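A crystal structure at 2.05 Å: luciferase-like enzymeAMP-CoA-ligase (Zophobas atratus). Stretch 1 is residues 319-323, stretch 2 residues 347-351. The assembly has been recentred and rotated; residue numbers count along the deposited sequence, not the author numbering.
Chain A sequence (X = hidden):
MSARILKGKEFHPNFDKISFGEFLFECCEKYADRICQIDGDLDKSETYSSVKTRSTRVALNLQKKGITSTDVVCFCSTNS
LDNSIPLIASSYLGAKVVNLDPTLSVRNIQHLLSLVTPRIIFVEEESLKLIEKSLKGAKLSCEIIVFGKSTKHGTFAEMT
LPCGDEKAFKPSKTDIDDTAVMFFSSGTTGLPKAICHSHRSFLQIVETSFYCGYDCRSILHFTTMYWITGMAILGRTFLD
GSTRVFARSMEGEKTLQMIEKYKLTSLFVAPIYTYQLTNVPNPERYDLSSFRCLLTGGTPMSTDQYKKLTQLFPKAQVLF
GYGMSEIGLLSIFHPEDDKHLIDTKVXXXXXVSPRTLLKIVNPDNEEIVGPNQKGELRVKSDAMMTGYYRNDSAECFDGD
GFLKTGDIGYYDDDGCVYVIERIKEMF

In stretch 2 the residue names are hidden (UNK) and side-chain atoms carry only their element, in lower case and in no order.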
# COMPACT_ATOMS: atom_id res chain seq x y z
N LEU A 319 15.38 -1.53 -7.30
CA LEU A 319 15.33 -0.78 -6.05
C LEU A 319 14.75 -1.64 -4.93
O LEU A 319 13.55 -1.89 -4.89
CB LEU A 319 14.50 0.49 -6.22
CG LEU A 319 15.02 1.55 -7.20
CD1 LEU A 319 14.11 2.77 -7.19
CD2 LEU A 319 16.45 1.97 -6.89
N PHE A 320 15.63 -2.08 -4.03
CA PHE A 320 15.25 -2.86 -2.87
C PHE A 320 15.00 -1.90 -1.72
O PHE A 320 15.92 -1.23 -1.28
CB PHE A 320 16.38 -3.84 -2.51
CG PHE A 320 16.02 -4.81 -1.41
CD1 PHE A 320 16.07 -4.41 -0.08
CD2 PHE A 320 15.66 -6.11 -1.70
CE1 PHE A 320 15.75 -5.30 0.93
CE2 PHE A 320 15.35 -7.00 -0.70
CZ PHE A 320 15.39 -6.60 0.62
N GLY A 321 13.76 -1.85 -1.24
CA GLY A 321 13.37 -0.96 -0.15
C GLY A 321 12.96 -1.66 1.13
O GLY A 321 12.90 -2.90 1.20
N TYR A 322 12.65 -0.85 2.14
CA TYR A 322 12.27 -1.31 3.47
C TYR A 322 11.14 -0.44 4.01
O TYR A 322 11.23 0.79 3.99
CB TYR A 322 13.48 -1.22 4.38
CG TYR A 322 13.22 -1.38 5.87
CD1 TYR A 322 12.62 -2.52 6.37
CD2 TYR A 322 13.65 -0.41 6.77
CE1 TYR A 322 12.41 -2.68 7.74
CE2 TYR A 322 13.44 -0.55 8.13
CZ TYR A 322 12.82 -1.69 8.61
OH TYR A 322 12.63 -1.83 9.96
N GLY A 323 10.08 -1.07 4.47
CA GLY A 323 8.96 -0.32 5.04
C GLY A 323 8.01 -1.21 5.80
O GLY A 323 8.19 -2.41 5.87
N UNK A 347 24.09 -5.78 0.19
CA UNK A 347 22.64 -5.74 0.10
C UNK A 347 22.07 -4.93 1.24
O UNK A 347 21.72 -5.46 2.30
N UNK A 348 22.01 -3.62 1.03
CA UNK A 348 21.41 -2.70 1.99
C UNK A 348 19.95 -2.45 1.60
O UNK A 348 19.53 -2.84 0.52
c UNK A 348 22.17 -1.37 2.00
o UNK A 348 21.91 -0.63 0.82
N UNK A 349 19.21 -1.80 2.49
CA UNK A 349 17.83 -1.38 2.23
C UNK A 349 17.75 0.04 1.64
O UNK A 349 16.67 0.61 1.51
c UNK A 349 17.03 -1.40 3.54
s UNK A 349 16.94 -3.02 4.31
N UNK A 350 18.91 0.60 1.27
CA UNK A 350 18.98 1.94 0.71
C UNK A 350 19.25 2.95 1.80
O UNK A 350 19.74 2.61 2.88
N UNK A 351 18.92 4.20 1.51
CA UNK A 351 19.05 5.30 2.46
C UNK A 351 17.68 5.78 2.90
O UNK A 351 16.69 5.56 2.20
c UNK A 351 19.83 6.45 1.82
n UNK A 351 23.30 9.19 1.12
c UNK A 351 21.91 7.20 0.62
c UNK A 351 22.30 8.23 1.66
c UNK A 351 21.17 6.03 1.24

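Position 347 has only backbone atoms: N, CA, C and O are present and no side-chain atom follows. Its CA lies well beyond reach of stretch 1, and none of its surface is covered by that strand. The peptide bond before it is cis. With nothing beyond CA, the residue is Gly347.

Position 348 carries two side-chain atoms, one carbon and then one oxygen, with no branch. A single oxygen on the first carbon leaves a hydroxymethyl group, since threonine would need a further carbon on CB. The CA-to-CB bond points away from stretch 1, and the side chain comes no closer than 6.4 Å, from its oxygen to Phe320 O. The contact is therefore made by the backbone: the carbonyl O of 348 lies 3.8 Å from Phe320 CD1, oblique to the ring. The residue is Ser348, with chi1 at 72° (p). Its OG accepts a hydrogen bond from N of position 350 at 3.3 Å, with an N-H...O angle of 155°, which links the two positions within the stretch; it is also bonded to a residue just outside the stretch.

Position 349 has one carbon followed by one sulfur. CA-to-CB points sideways relative to the strand. CB packs 3.7 Å from Tyr322 CB, while the sulfur lies 4.2 Å from Phe320 CE1. The same sulfur is 5.1 Å from the centroid of the Tyr322 ring, 40° off the ring normal, an oblique sulfur-aromatic approach. The CA of 349 sits at the edge of the Phe320 ring, near its plane. Sulfur attached directly to CB excludes methionine, whose sulfur sits one carbon further out, so this is Cys349, with chi1 at -61° (m).

Position 350 again shows no side-chain atom. Phi/psi of 94/-159 supply independent evidence: a CB here would be jammed against the carbonyl O of the preceding residue. An ideal CB would also point toward stretch 1, 4.1 Å from Phe320 O. The residue is Gly350, whose N approaches Phe320 O at 4.3 Å without a hydrogen bond.

Position 351 has four carbons in an unbranched row ending in nitrogen; its nearest side-chain atom, CB, is 9.2 Å from Phe320 O, so it makes no contact. The residue is Lys351, rotamer m, t, p, t.

The contact buries 193 Å² in total and centres on Cys349, which contributes 81 Å², the largest share of any residue. Phe320 and Tyr322 supply most of the strand's covered surface, and Gly321 between them brings its CA to 5.1 Å from Cys349 CA, the closest CA pairing. No hydrogen bond crosses the interface. Even the 3.4 Å approach of Phe320 O to Cys349 O joins two acceptors, so it cannot supply one. The stretches meet instead through van der Waals packing around the cysteine, with the strand's two aromatic residues both reaching its side chain and the Ser348 carbonyl adding a further contact to Phe320.

Stretch 2 (347-351) GSCGK
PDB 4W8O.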